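Local coordinates for protein glutathione S-transferase (Burkholderia xenovorans, PDB 2GDR) that probably conjugates glutathione to electrophilic substrates and, as the bacterial transferase BphK, reductively dechlorinates metabolites of polychlorinated biphenyls, at residues V160-S165 / Q179-R184. Sequence-based numbering, arbitrary orientation.
Sequences VVLGWS and QAFQGR
In the all-helical C-terminal domain of the glutathione transferase fold, the C-terminal part of helix 153-164 meets helix 176-185 through a methyl-on-ring contact, Leu162 with Phe181, and an amide brought up to a backbone carbonyl, Gln182 with Leu162. The local axes stay 10.6 Å apart at their closest. They run at 117° to each other, and the backbones keep their distance while the side chains of Phe181 and Gln182 span the gap. Even the nearest CA pair, Leu162 and Gln182, is 7.6 Å apart. The apolar half is a single methyl against a ring: Leu162 CD1 lies 3.5 Å from Phe181 CD2 and also touches CE2, approaching the aromatic ring obliquely. The two side chains cross at about a right angle. With CG anti to the backbone N (chi1 172°), the Phe181 ring is carried to the Leu162 methyl, while Leu162 holds CG anti to its own carbonyl carbon and extends CD1 toward the ring. The polar half lies beside it, at the backbone of Leu162. Gln182, extended beyond CG, brings its terminal amide up to the backbone carbonyl of Leu162, and the CB of Leu162 lies near the end of the same amide. Ser165 OG is also modelled 2.5 Å from Leu162 O, a hydrogen bond so short that its exact length is doubtful. Contact is thus concentrated on Leu162, whose side chain and carbonyl face different partners. Phe181 also packs on Asp155, Leu158 and Phe159 of helix 153-164, and Leu172 in the connecting loop touches both Ser165 and Gln182. Elsewhere on helix 153-164, Val160 packs on helix 12-21 of the thioredoxin-like domain, Val161 packs on helix 89-106, and Trp164 donates a hydrogen bond to the carbonyl of Gly8.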
loop_
_atom_site.group_PDB
_atom_site.type_symbol
_atom_site.label_atom_id
_atom_site.label_comp_id
_atom_site.label_asym_id
_atom_site.label_seq_id
_atom_site.Cartn_x
_atom_site.Cartn_y
_atom_site.Cartn_z
ATOM N N VAL A 160 5.837 13.086 5.658
ATOM C CA VAL A 160 6.438 13.353 4.356
ATOM C C VAL A 160 5.393 13.739 3.295
ATOM O O VAL A 160 5.559 14.741 2.596
ATOM C CB VAL A 160 7.277 12.121 3.868
ATOM C CG1 VAL A 160 7.810 12.357 2.476
ATOM C CG2 VAL A 160 8.444 11.879 4.815
ATOM N N VAL A 161 4.320 12.960 3.177
ATOM C CA VAL A 161 3.281 13.254 2.193
ATOM C C VAL A 161 2.666 14.642 2.451
ATOM O O VAL A 161 2.364 15.395 1.518
ATOM C CB VAL A 161 2.173 12.159 2.213
ATOM C CG1 VAL A 161 1.031 12.541 1.273
ATOM C CG2 VAL A 161 2.761 10.805 1.792
ATOM N N LEU A 162 2.497 14.984 3.722
ATOM C CA LEU A 162 1.932 16.278 4.089
ATOM C C LEU A 162 2.849 17.418 3.639
ATOM O O LEU A 162 2.420 18.565 3.522
ATOM C CB LEU A 162 1.713 16.353 5.606
ATOM C CG LEU A 162 0.644 15.427 6.184
ATOM C CD1 LEU A 162 0.594 15.571 7.691
ATOM C CD2 LEU A 162 -0.705 15.769 5.563
ATOM N N GLY A 163 4.109 17.093 3.378
ATOM C CA GLY A 163 5.057 18.103 2.952
ATOM C C GLY A 163 4.873 18.541 1.513
ATOM O O GLY A 163 5.201 19.678 1.173
ATOM N N TRP A 164 4.350 17.652 0.670
ATOM C CA TRP A 164 4.138 17.966 -0.741
ATOM C C TRP A 164 2.944 18.888 -0.940
ATOM O O TRP A 164 2.828 19.546 -1.973
ATOM C CB TRP A 164 3.887 16.697 -1.559
ATOM C CG TRP A 164 4.909 15.625 -1.404
ATOM C CD1 TRP A 164 6.270 15.773 -1.378
ATOM C CD2 TRP A 164 4.655 14.223 -1.300
ATOM N NE1 TRP A 164 6.880 14.544 -1.266
ATOM C CE2 TRP A 164 5.912 13.574 -1.217
ATOM C CE3 TRP A 164 3.487 13.447 -1.273
ATOM C CZ2 TRP A 164 6.031 12.184 -1.107
ATOM C CZ3 TRP A 164 3.605 12.065 -1.165
ATOM C CH2 TRP A 164 4.871 11.448 -1.083
ATOM N N SER A 165 2.052 18.914 0.044
ATOM C CA SER A 165 0.851 19.738 -0.021
ATOM C C SER A 165 1.140 21.159 -0.508
ATOM O O SER A 165 0.520 21.637 -1.461
ATOM C CB SER A 165 0.184 19.775 1.351
ATOM O OG SER A 165 1.091 20.263 2.320
ATOM N N GLN A 179 -1.458 20.542 10.984
ATOM C CA GLN A 179 -0.357 21.476 11.205
ATOM C C GLN A 179 0.362 21.176 12.526
ATOM O O GLN A 179 1.595 21.209 12.594
ATOM C CB GLN A 179 -0.884 22.910 11.247
ATOM C CG GLN A 179 -1.593 23.367 9.976
ATOM C CD GLN A 179 -2.087 24.801 10.075
ATOM O OE1 GLN A 179 -2.915 25.128 10.928
ATOM N NE2 GLN A 179 -1.576 25.664 9.204
ATOM N N ALA A 180 -0.412 20.903 13.574
ATOM C CA ALA A 180 0.154 20.586 14.881
ATOM C C ALA A 180 1.002 19.319 14.764
ATOM O O ALA A 180 2.027 19.184 15.427
ATOM C CB ALA A 180 -0.959 20.387 15.900
ATOM N N PHE A 181 0.555 18.400 13.909
ATOM C CA PHE A 181 1.255 17.143 13.654
ATOM C C PHE A 181 2.577 17.422 12.930
ATOM O O PHE A 181 3.633 16.916 13.323
ATOM C CB PHE A 181 0.386 16.231 12.789
ATOM C CG PHE A 181 1.093 14.993 12.313
ATOM C CD1 PHE A 181 1.308 13.920 13.174
ATOM C CD2 PHE A 181 1.555 14.905 11.006
ATOM C CE1 PHE A 181 1.970 12.776 12.738
ATOM C CE2 PHE A 181 2.219 13.768 10.557
ATOM C CZ PHE A 181 2.426 12.700 11.427
ATOM N N GLN A 182 2.511 18.221 11.869
ATOM C CA GLN A 182 3.697 18.580 11.101
ATOM C C GLN A 182 4.776 19.221 11.961
ATOM O O GLN A 182 5.958 18.908 11.819
ATOM C CB GLN A 182 3.328 19.547 9.992
ATOM C CG GLN A 182 3.340 18.937 8.620
ATOM C CD GLN A 182 2.807 19.895 7.582
ATOM O OE1 GLN A 182 2.910 19.649 6.383
ATOM N NE2 GLN A 182 2.224 21.000 8.043
ATOM N N GLY A 183 4.368 20.129 12.842
ATOM C CA GLY A 183 5.324 20.793 13.704
ATOM C C GLY A 183 5.872 19.823 14.724
ATOM O O GLY A 183 6.998 19.967 15.203
ATOM N N ARG A 184 5.069 18.815 15.043
ATOM C CA ARG A 184 5.433 17.801 16.024
ATOM C C ARG A 184 6.425 16.772 15.482
ATOM O O ARG A 184 7.340 16.349 16.193
ATOM C CB ARG A 184 4.160 17.112 16.509
ATOM C CG ARG A 184 4.330 16.086 17.614
ATOM C CD ARG A 184 2.955 15.760 18.173
ATOM N NE ARG A 184 1.960 15.780 17.100
ATOM C CZ ARG A 184 0.740 16.297 17.207
ATOM N NH1 ARG A 184 0.344 16.840 18.351
ATOM N NH2 ARG A 184 -0.076 16.293 16.158
#